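Local structure of carbohydrate oxidase (Microdochium nivale, 3RJA) at residues P315-K327 against Q396-V410. The protein catalyses the FAD-dependent oxidation of the C1 hydroxyl of mono-, oligo- and polysaccharides to lactones, reducing molecular oxygen to hydrogen peroxide. Residues are numbered along the deposited sequence; the frame is centred on the assembly and turned at random.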
ATOM      1  N   PRO A 315      -6.176  -6.663  14.208  1.00 17.16           N
ATOM      2  CA  PRO A 315      -6.990  -7.876  14.072  1.00 16.41           C
ATOM      3  C   PRO A 315      -6.963  -8.388  12.641  1.00 16.78           C
ATOM      4  O   PRO A 315      -6.895  -7.596  11.694  1.00 17.40           O
ATOM      5  CB  PRO A 315      -8.409  -7.412  14.468  1.00 17.73           C
ATOM      6  CG  PRO A 315      -8.153  -6.202  15.429  1.00 17.27           C
ATOM      7  CD  PRO A 315      -6.892  -5.557  14.887  1.00 17.99           C
ATOM      8  N   VAL A 316      -7.045  -9.704  12.483  1.00 15.24           N
ATOM      9  CA  VAL A 316      -6.936 -10.326  11.169  1.00 14.59           C
ATOM     10  C   VAL A 316      -8.270 -10.235  10.490  1.00 15.44           C
ATOM     11  O   VAL A 316      -9.294  -9.994  11.145  1.00 13.07           O
ATOM     12  CB  VAL A 316      -6.506 -11.816  11.265  1.00 16.11           C
ATOM     13  CG1 VAL A 316      -5.092 -11.939  11.892  1.00 13.67           C
ATOM     14  CG2 VAL A 316      -7.542 -12.646  12.066  1.00 14.86           C
ATOM     15  N   GLU A 317      -8.252 -10.423   9.168  1.00 14.47           N
ATOM     16  CA  GLU A 317      -9.462 -10.407   8.369  1.00 15.25           C
ATOM     17  C   GLU A 317      -9.402 -11.556   7.382  1.00 15.35           C
ATOM     18  O   GLU A 317      -8.352 -12.190   7.202  1.00 15.33           O
ATOM     19  CB  GLU A 317      -9.617  -9.058   7.626  1.00 14.81           C
ATOM     20  CG  GLU A 317      -9.648  -7.848   8.576  1.00 15.91           C
ATOM     21  CD  GLU A 317      -9.858  -6.493   7.861  1.00 17.43           C
ATOM     22  OE1 GLU A 317     -10.253  -6.437   6.676  1.00 17.86           O
ATOM     23  OE2 GLU A 317      -9.589  -5.473   8.497  1.00 20.48           O
ATOM     24  N   ASN A 318     -10.528 -11.796   6.718  1.00 15.04           N
ATOM     25  CA  ASN A 318     -10.680 -12.965   5.862  1.00 14.74           C
ATOM     26  C   ASN A 318     -11.305 -12.530   4.527  1.00 13.50           C
ATOM     27  O   ASN A 318     -12.519 -12.279   4.452  1.00 11.53           O
ATOM     28  CB  ASN A 318     -11.567 -13.993   6.591  1.00 15.18           C
ATOM     29  CG  ASN A 318     -11.807 -15.243   5.779  1.00 16.44           C
ATOM     30  OD1 ASN A 318     -10.978 -15.645   4.963  1.00 16.83           O
ATOM     31  ND2 ASN A 318     -12.967 -15.867   5.991  1.00 19.08           N
ATOM     32  N   PHE A 319     -10.499 -12.429   3.469  1.00 12.80           N
ATOM     33  CA  PHE A 319     -10.963 -11.618   2.351  1.00 12.91           C
ATOM     34  C   PHE A 319     -10.243 -11.850   1.035  1.00 14.07           C
ATOM     35  O   PHE A 319      -9.230 -12.567   0.959  1.00 14.04           O
ATOM     36  CB  PHE A 319     -10.834 -10.115   2.735  1.00 13.39           C
ATOM     37  CG  PHE A 319      -9.379  -9.628   2.812  1.00 13.40           C
ATOM     38  CD1 PHE A 319      -8.636  -9.779   3.980  1.00 12.71           C
ATOM     39  CD2 PHE A 319      -8.776  -9.029   1.710  1.00 12.80           C
ATOM     40  CE1 PHE A 319      -7.305  -9.332   4.041  1.00 13.86           C
ATOM     41  CE2 PHE A 319      -7.444  -8.572   1.761  1.00 13.24           C
ATOM     42  CZ  PHE A 319      -6.715  -8.721   2.905  1.00 13.19           C
ATOM     43  N   TYR A 320     -10.794 -11.223  -0.001  1.00 12.88           N
ATOM     44  CA  TYR A 320     -10.182 -11.144  -1.296  1.00 12.82           C
ATOM     45  C   TYR A 320     -10.250  -9.682  -1.730  1.00 12.81           C
ATOM     46  O   TYR A 320     -11.189  -8.953  -1.358  1.00 13.07           O
ATOM     47  CB  TYR A 320     -10.922 -12.015  -2.307  1.00 13.38           C
ATOM     48  CG  TYR A 320     -10.287 -11.995  -3.685  1.00 13.37           C
ATOM     49  CD1 TYR A 320      -8.930 -12.322  -3.866  1.00 13.23           C
ATOM     50  CD2 TYR A 320     -11.033 -11.669  -4.803  1.00 13.38           C
ATOM     51  CE1 TYR A 320      -8.346 -12.322  -5.123  1.00 12.26           C
ATOM     52  CE2 TYR A 320     -10.466 -11.665  -6.064  1.00 12.70           C
ATOM     53  CZ  TYR A 320      -9.124 -11.986  -6.222  1.00 13.13           C
ATOM     54  OH  TYR A 320      -8.576 -11.960  -7.490  1.00 11.57           O
ATOM     55  N   ALA A 321      -9.258  -9.253  -2.503  1.00 11.25           N
ATOM     56  CA  ALA A 321      -9.175  -7.862  -2.932  1.00 10.83           C
ATOM     57  C   ALA A 321      -8.569  -7.784  -4.348  1.00 11.50           C
ATOM     58  O   ALA A 321      -7.824  -8.690  -4.785  1.00 12.10           O
ATOM     59  CB  ALA A 321      -8.331  -7.053  -1.930  1.00  8.76           C
ATOM     60  N   LYS A 322      -8.879  -6.696  -5.050  1.00 11.36           N
ATOM     61  CA  LYS A 322      -8.373  -6.457  -6.387  1.00 11.23           C
ATOM     62  C   LYS A 322      -8.139  -4.969  -6.517  1.00 11.26           C
ATOM     63  O   LYS A 322      -8.614  -4.200  -5.686  1.00 10.55           O
ATOM     64  CB  LYS A 322      -9.375  -6.927  -7.449  1.00 11.23           C
ATOM     65  CG  LYS A 322      -9.542  -8.443  -7.552  1.00 10.97           C
ATOM     66  CD  LYS A 322     -10.373  -8.875  -8.820  1.00 10.88           C
ATOM     67  CE  LYS A 322      -9.522  -9.019 -10.106  1.00 10.62           C
ATOM     68  NZ  LYS A 322      -8.747 -10.321 -10.047  1.00 10.47           N
ATOM     69  N   SER A 323      -7.458  -4.558  -7.583  1.00 12.09           N
ATOM     70  CA  SER A 323      -7.208  -3.142  -7.807  1.00 13.09           C
ATOM     71  C   SER A 323      -7.219  -2.787  -9.290  1.00 12.95           C
ATOM     72  O   SER A 323      -7.183  -3.660 -10.146  1.00 11.35           O
ATOM     73  CB  SER A 323      -5.858  -2.709  -7.179  1.00 13.71           C
ATOM     74  OG  SER A 323      -4.747  -3.155  -7.972  1.00 15.14           O
ATOM     75  N   LEU A 324      -7.256  -1.479  -9.552  1.00 13.10           N
ATOM     76  CA  LEU A 324      -7.065  -0.885 -10.873  1.00 12.65           C
ATOM     77  C   LEU A 324      -6.466   0.481 -10.689  1.00 13.00           C
ATOM     78  O   LEU A 324      -6.810   1.197  -9.728  1.00 12.84           O
ATOM     79  CB  LEU A 324      -8.397  -0.731 -11.620  1.00 12.24           C
ATOM     80  CG  LEU A 324      -8.977  -2.011 -12.243  1.00 13.06           C
ATOM     81  CD1 LEU A 324     -10.376  -1.742 -12.837  1.00 12.23           C
ATOM     82  CD2 LEU A 324      -8.007  -2.603 -13.300  1.00 12.40           C
ATOM     83  N   THR A 325      -5.574   0.843 -11.613  1.00 12.73           N
ATOM     84  CA  THR A 325      -5.141   2.215 -11.748  1.00 12.79           C
ATOM     85  C   THR A 325      -5.574   2.611 -13.184  1.00 12.81           C
ATOM     86  O   THR A 325      -5.361   1.863 -14.113  1.00 13.23           O
ATOM     87  CB  THR A 325      -3.608   2.376 -11.488  1.00 13.50           C
ATOM     88  OG1 THR A 325      -2.842   1.637 -12.470  1.00 13.25           O
ATOM     89  CG2 THR A 325      -3.219   1.856 -10.062  1.00 12.64           C
ATOM     90  N   LEU A 326      -6.208   3.769 -13.356  1.00 12.67           N
ATOM     91  CA  LEU A 326      -6.723   4.138 -14.687  1.00 12.44           C
ATOM     92  C   LEU A 326      -6.324   5.528 -15.074  1.00 13.24           C
ATOM     93  O   LEU A 326      -6.352   6.431 -14.230  1.00 11.46           O
ATOM     94  CB  LEU A 326      -8.252   4.086 -14.720  1.00 11.76           C
ATOM     95  CG  LEU A 326      -8.989   2.888 -14.107  1.00 12.10           C
ATOM     96  CD1 LEU A 326     -10.502   3.246 -14.035  1.00 12.28           C
ATOM     97  CD2 LEU A 326      -8.739   1.593 -14.916  1.00 11.09           C
ATOM     98  N   LYS A 327      -5.992   5.709 -16.363  1.00 13.67           N
ATOM     99  CA  LYS A 327      -5.829   7.059 -16.896  1.00 15.50           C
ATOM    100  C   LYS A 327      -7.131   7.835 -16.759  1.00 14.42           C
ATOM    101  O   LYS A 327      -7.121   9.011 -16.421  1.00 16.11           O
ATOM    102  CB  LYS A 327      -5.392   7.037 -18.371  1.00 15.23           C
ATOM    103  CG  LYS A 327      -4.052   6.376 -18.559  1.00 17.85           C
ATOM    104  CD  LYS A 327      -3.465   6.630 -19.958  1.00 19.44           C
ATOM    105  CE  LYS A 327      -2.098   6.000 -20.033  1.00 20.62           C
ATOM    106  NZ  LYS A 327      -1.733   5.657 -21.457  1.00 22.39           N
ATOM    107  N   GLN A 396     -15.812 -17.906   8.966  1.00 24.56           N
ATOM    108  CA  GLN A 396     -16.337 -18.475   7.717  1.00 23.13           C
ATOM    109  C   GLN A 396     -15.207 -18.772   6.758  1.00 23.02           C
ATOM    110  O   GLN A 396     -14.152 -18.132   6.801  1.00 24.12           O
ATOM    111  CB  GLN A 396     -17.277 -17.496   6.987  1.00 26.87           C
ATOM    112  CG  GLN A 396     -18.518 -17.061   7.733  1.00 28.34           C
ATOM    113  CD  GLN A 396     -19.335 -16.009   6.977  1.00 30.39           C
ATOM    114  OE1 GLN A 396     -18.870 -14.877   6.729  1.00 29.43           O
ATOM    115  NE2 GLN A 396     -20.567 -16.368   6.632  1.00 25.92           N
ATOM    116  N   THR A 397     -15.451 -19.716   5.866  1.00 20.88           N
ATOM    117  CA  THR A 397     -14.558 -20.020   4.764  1.00 21.43           C
ATOM    118  C   THR A 397     -14.874 -19.087   3.627  1.00 22.42           C
ATOM    119  O   THR A 397     -16.040 -18.923   3.288  1.00 22.07           O
ATOM    120  CB  THR A 397     -14.766 -21.479   4.296  1.00 20.80           C
ATOM    121  OG1 THR A 397     -14.464 -22.341   5.392  1.00 24.71           O
ATOM    122  CG2 THR A 397     -13.844 -21.852   3.137  1.00 22.81           C
ATOM    123  N   TYR A 398     -13.848 -18.468   3.028  1.00 21.04           N
ATOM    124  CA  TYR A 398     -14.088 -17.709   1.817  1.00 19.01           C
ATOM    125  C   TYR A 398     -14.478 -18.696   0.718  1.00 19.21           C
ATOM    126  O   TYR A 398     -13.674 -19.546   0.370  1.00 17.45           O
ATOM    127  CB  TYR A 398     -12.848 -16.914   1.391  1.00 18.09           C
ATOM    128  CG  TYR A 398     -13.156 -15.970   0.257  1.00 16.20           C
ATOM    129  CD1 TYR A 398     -13.123 -16.399  -1.063  1.00 13.82           C
ATOM    130  CD2 TYR A 398     -13.503 -14.631   0.514  1.00 14.67           C
ATOM    131  CE1 TYR A 398     -13.420 -15.516  -2.101  1.00 13.09           C
ATOM    132  CE2 TYR A 398     -13.801 -13.756  -0.516  1.00 12.77           C
ATOM    133  CZ  TYR A 398     -13.771 -14.200  -1.813  1.00 12.10           C
ATOM    134  OH  TYR A 398     -14.100 -13.324  -2.838  1.00 11.77           O
ATOM    135  N   PRO A 399     -15.702 -18.568   0.150  1.00 21.63           N
ATOM    136  CA  PRO A 399     -16.143 -19.514  -0.878  1.00 20.62           C
ATOM    137  C   PRO A 399     -15.401 -19.433  -2.201  1.00 22.60           C
ATOM    138  O   PRO A 399     -15.148 -18.346  -2.725  1.00 21.04           O
ATOM    139  CB  PRO A 399     -17.643 -19.172  -1.064  1.00 21.09           C
ATOM    140  CG  PRO A 399     -18.044 -18.521   0.201  1.00 21.30           C
ATOM    141  CD  PRO A 399     -16.820 -17.708   0.587  1.00 20.87           C
ATOM    142  N   GLU A 400     -15.093 -20.605  -2.750  1.00 23.52           N
ATOM    143  CA  GLU A 400     -14.426 -20.724  -4.043  1.00 25.43           C
ATOM    144  C   GLU A 400     -15.171 -20.002  -5.172  1.00 24.63           C
ATOM    145  O   GLU A 400     -14.562 -19.537  -6.131  1.00 25.51           O
ATOM    146  CB  GLU A 400     -14.171 -22.221  -4.381  1.00 27.84           C
ATOM    147  CG  GLU A 400     -15.263 -22.985  -5.214  1.00 29.96           C
ATOM    148  CD  GLU A 400     -16.225 -23.899  -4.428  0.50 29.96           C
ATOM    149  OE1 GLU A 400     -16.369 -23.801  -3.182  0.50 26.83           O
ATOM    150  OE2 GLU A 400     -16.868 -24.732  -5.106  0.50 32.61           O
ATOM    151  N   THR A 401     -16.491 -19.887  -5.053  1.00 28.07           N
ATOM    152  CA  THR A 401     -17.280 -19.178  -6.084  1.00 27.01           C
ATOM    153  C   THR A 401     -17.296 -17.646  -5.939  1.00 25.75           C
ATOM    154  O   THR A 401     -17.567 -16.936  -6.921  1.00 22.90           O
ATOM    155  CB  THR A 401     -18.723 -19.708  -6.178  1.00 30.02           C
ATOM    156  OG1 THR A 401     -19.296 -19.845  -4.858  1.00 31.93           O
ATOM    157  CG2 THR A 401     -18.724 -21.061  -6.890  1.00 33.17           C
ATOM    158  N   SER A 402     -16.958 -17.141  -4.748  1.00 23.78           N
ATOM    159  CA  SER A 402     -17.007 -15.680  -4.475  1.00 20.83           C
ATOM    160  C   SER A 402     -16.029 -14.813  -5.304  1.00 18.82           C
ATOM    161  O   SER A 402     -16.299 -13.623  -5.560  1.00 16.49           O
ATOM    162  CB  SER A 402     -16.887 -15.405  -2.974  1.00 20.46           C
ATOM    163  OG  SER A 402     -17.997 -15.998  -2.303  1.00 22.58           O
ATOM    164  N   PHE A 403     -14.921 -15.400  -5.755  1.00 20.44           N
ATOM    165  CA  PHE A 403     -13.897 -14.642  -6.497  1.00 20.46           C
ATOM    166  C   PHE A 403     -14.501 -13.938  -7.718  1.00 22.20           C
ATOM    167  O   PHE A 403     -14.120 -12.816  -8.054  1.00 19.07           O
ATOM    168  CB  PHE A 403     -12.736 -15.532  -6.965  1.00 21.12           C
ATOM    169  CG  PHE A 403     -11.954 -16.164  -5.833  1.00 19.93           C
ATOM    170  CD1 PHE A 403     -11.156 -15.394  -5.015  1.00 17.26           C
ATOM    171  CD2 PHE A 403     -12.039 -17.534  -5.596  1.00 20.40           C
ATOM    172  CE1 PHE A 403     -10.459 -15.955  -3.971  1.00 20.31           C
ATOM    173  CE2 PHE A 403     -11.319 -18.134  -4.546  1.00 23.39           C
ATOM    174  CZ  PHE A 403     -10.528 -17.333  -3.718  1.00 21.04           C
ATOM    175  N   LYS A 404     -15.465 -14.594  -8.353  1.00 22.61           N
ATOM    176  CA  LYS A 404     -16.049 -14.058  -9.583  1.00 24.36           C
ATOM    177  C   LYS A 404     -16.716 -12.675  -9.372  1.00 21.32           C
ATOM    178  O   LYS A 404     -16.807 -11.905 -10.310  1.00 19.69           O
ATOM    179  CB  LYS A 404     -16.974 -15.079 -10.267  1.00 26.53           C
ATOM    180  CG  LYS A 404     -18.250 -15.404  -9.531  1.00 30.96           C
ATOM    181  CD  LYS A 404     -19.057 -16.498 -10.274  1.00 36.00           C
ATOM    182  CE  LYS A 404     -20.576 -16.366 -10.028  1.00 38.96           C
ATOM    183  NZ  LYS A 404     -20.972 -16.491  -8.581  1.00 37.06           N
ATOM    184  N   PHE A 405     -17.132 -12.376  -8.137  1.00 18.27           N
ATOM    185  CA  PHE A 405     -17.706 -11.077  -7.787  1.00 16.36           C
ATOM    186  C   PHE A 405     -16.710  -9.935  -8.091  1.00 16.53           C
ATOM    187  O   PHE A 405     -16.985  -9.097  -8.981  1.00 15.63           O
ATOM    188  CB  PHE A 405     -18.184 -11.058  -6.314  1.00 15.49           C
ATOM    189  CG  PHE A 405     -18.548  -9.677  -5.801  1.00 16.80           C
ATOM    190  CD1 PHE A 405     -19.336  -8.803  -6.566  1.00 17.15           C
ATOM    191  CD2 PHE A 405     -18.130  -9.262  -4.537  1.00 14.78           C
ATOM    192  CE1 PHE A 405     -19.639  -7.497  -6.088  1.00 17.37           C
ATOM    193  CE2 PHE A 405     -18.451  -8.004  -4.065  1.00 16.42           C
ATOM    194  CZ  PHE A 405     -19.204  -7.112  -4.842  1.00 14.66           C
ATOM    195  N   LEU A 406     -15.555  -9.894  -7.405  1.00 13.39           N
ATOM    196  CA  LEU A 406     -14.585  -8.830  -7.732  1.00 13.24           C
ATOM    197  C   LEU A 406     -14.011  -8.995  -9.145  1.00 13.09           C
ATOM    198  O   LEU A 406     -13.808  -8.004  -9.839  1.00 13.89           O
ATOM    199  CB  LEU A 406     -13.483  -8.678  -6.678  1.00 12.91           C
ATOM    200  CG  LEU A 406     -13.926  -8.286  -5.247  1.00 12.79           C
ATOM    201  CD1 LEU A 406     -12.732  -7.848  -4.410  1.00 12.19           C
ATOM    202  CD2 LEU A 406     -14.984  -7.204  -5.247  1.00 12.91           C
ATOM    203  N   ASP A 407     -13.777 -10.229  -9.588  1.00 12.46           N
ATOM    204  CA  ASP A 407     -13.257 -10.447 -10.940  1.00 14.94           C
ATOM    205  C   ASP A 407     -14.165  -9.791 -11.986  1.00 16.86           C
ATOM    206  O   ASP A 407     -13.683  -9.159 -12.936  1.00 18.29           O
ATOM    207  CB  ASP A 407     -13.158 -11.954 -11.258  1.00 14.65           C
ATOM    208  CG  ASP A 407     -11.966 -12.638 -10.584  1.00 15.76           C
ATOM    209  OD1 ASP A 407     -11.108 -11.954  -9.951  1.00 12.89           O
ATOM    210  OD2 ASP A 407     -11.876 -13.884 -10.734  1.00 15.18           O
ATOM    211  N   GLY A 408     -15.481  -9.952 -11.811  1.00 16.16           N
ATOM    212  CA  GLY A 408     -16.440  -9.403 -12.765  1.00 17.54           C
ATOM    213  C   GLY A 408     -16.476  -7.883 -12.739  1.00 16.68           C
ATOM    214  O   GLY A 408     -16.605  -7.242 -13.777  1.00 18.76           O
ATOM    215  N   TRP A 409     -16.345  -7.289 -11.557  1.00 15.32           N
ATOM    216  CA  TRP A 409     -16.358  -5.830 -11.477  1.00 15.37           C
ATOM    217  C   TRP A 409     -15.143  -5.247 -12.189  1.00 15.19           C
ATOM    218  O   TRP A 409     -15.265  -4.273 -12.914  1.00 15.28           O
ATOM    219  CB  TRP A 409     -16.408  -5.349 -10.025  1.00 14.08           C
ATOM    220  CG  TRP A 409     -17.222  -4.091  -9.813  1.00 12.43           C
ATOM    221  CD1 TRP A 409     -17.620  -3.164 -10.767  1.00 12.81           C
ATOM    222  CD2 TRP A 409     -17.707  -3.610  -8.570  1.00 12.02           C
ATOM    223  NE1 TRP A 409     -18.339  -2.156 -10.172  1.00 12.25           N
ATOM    224  CE2 TRP A 409     -18.401  -2.405  -8.823  1.00 12.30           C
ATOM    225  CE3 TRP A 409     -17.643  -4.095  -7.252  1.00 11.80           C
ATOM    226  CZ2 TRP A 409     -19.023  -1.689  -7.816  1.00 11.96           C
ATOM    227  CZ3 TRP A 409     -18.230  -3.370  -6.259  1.00 11.13           C
ATOM    228  CH2 TRP A 409     -18.922  -2.180  -6.543  1.00 11.75           C
ATOM    229  N   VAL A 410     -13.972  -5.857 -11.974  1.00 16.11           N
ATOM    230  CA  VAL A 410     -12.732  -5.383 -12.571  1.00 15.24           C
ATOM    231  C   VAL A 410     -12.800  -5.593 -14.091  1.00 16.58           C
ATOM    232  O   VAL A 410     -12.396  -4.731 -14.869  1.00 15.98           O
ATOM    233  CB  VAL A 410     -11.502  -6.122 -11.961  1.00 15.64           C
ATOM    234  CG1 VAL A 410     -10.276  -6.014 -12.875  1.00 15.51           C
ATOM    235  CG2 VAL A 410     -11.188  -5.586 -10.549  1.00 14.59           C
TER
HETATM  236  O   HOH W   1     -11.172 -18.324   4.183  1.00 14.75           O
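Lys322 NZ is gripped by three groups: it donates to Asp407 OD1 at 2.9 Å in a salt bridge, to Tyr320 OH at 3.0 Å, and pairs with Asp430 of a later loop. The approach to Asp407 OD1 is from the anti side, 32° out of the carboxylate plane, while Asp407 OD2 pairs with Arg432, so both carboxylate oxygens have a cationic mate. Bends at chi3 (85°) and chi4 curl the lysine back toward Tyr320; its stem lies against the helix, CD 3.8 Å from Leu406 CB and likewise close to Val410 CG2.

The ring of Tyr320 is held over one face and at its hydroxyl. Phe403 sends its edge into that face, a T-shaped pair with centroids 5.0 Å apart and planes at 89°, CD1 standing over the ring centre. Tyr320 OH is also hydrogen-bonded to Asp430. With an alanine in place of Tyr320 the ring and hydroxyl go, and the edge of Phe403 would probably face a gap, with Lys322 NZ left one partner short.

Tyr398 brings CZ to 3.6 Å from Tyr320 CB, and its hydroxyl bonds to Asp390 on the adjacent strand. Beyond it, one water links Asn318 OD1 (2.8 Å) to Tyr398 N, though the strongest polar partner of the Asn318 side chain is Asp393, outside the two segments. At the far end, Leu324 CD2 meets Val410 CG1 at 4.1 Å.

Every second side chain from Asn318 to Leu324 points toward 396-410, Asn318 to its loop and the later ones largely to its helix; the axes of strand 318-326 and helix segment 403-410 come within 8.7 Å and run nearly parallel. This is a helix packed on one face of the antiparallel substrate-domain sheet of a berberine-bridge-type flavin oxidase, whose strand leads from Glu317 of the sugar pocket.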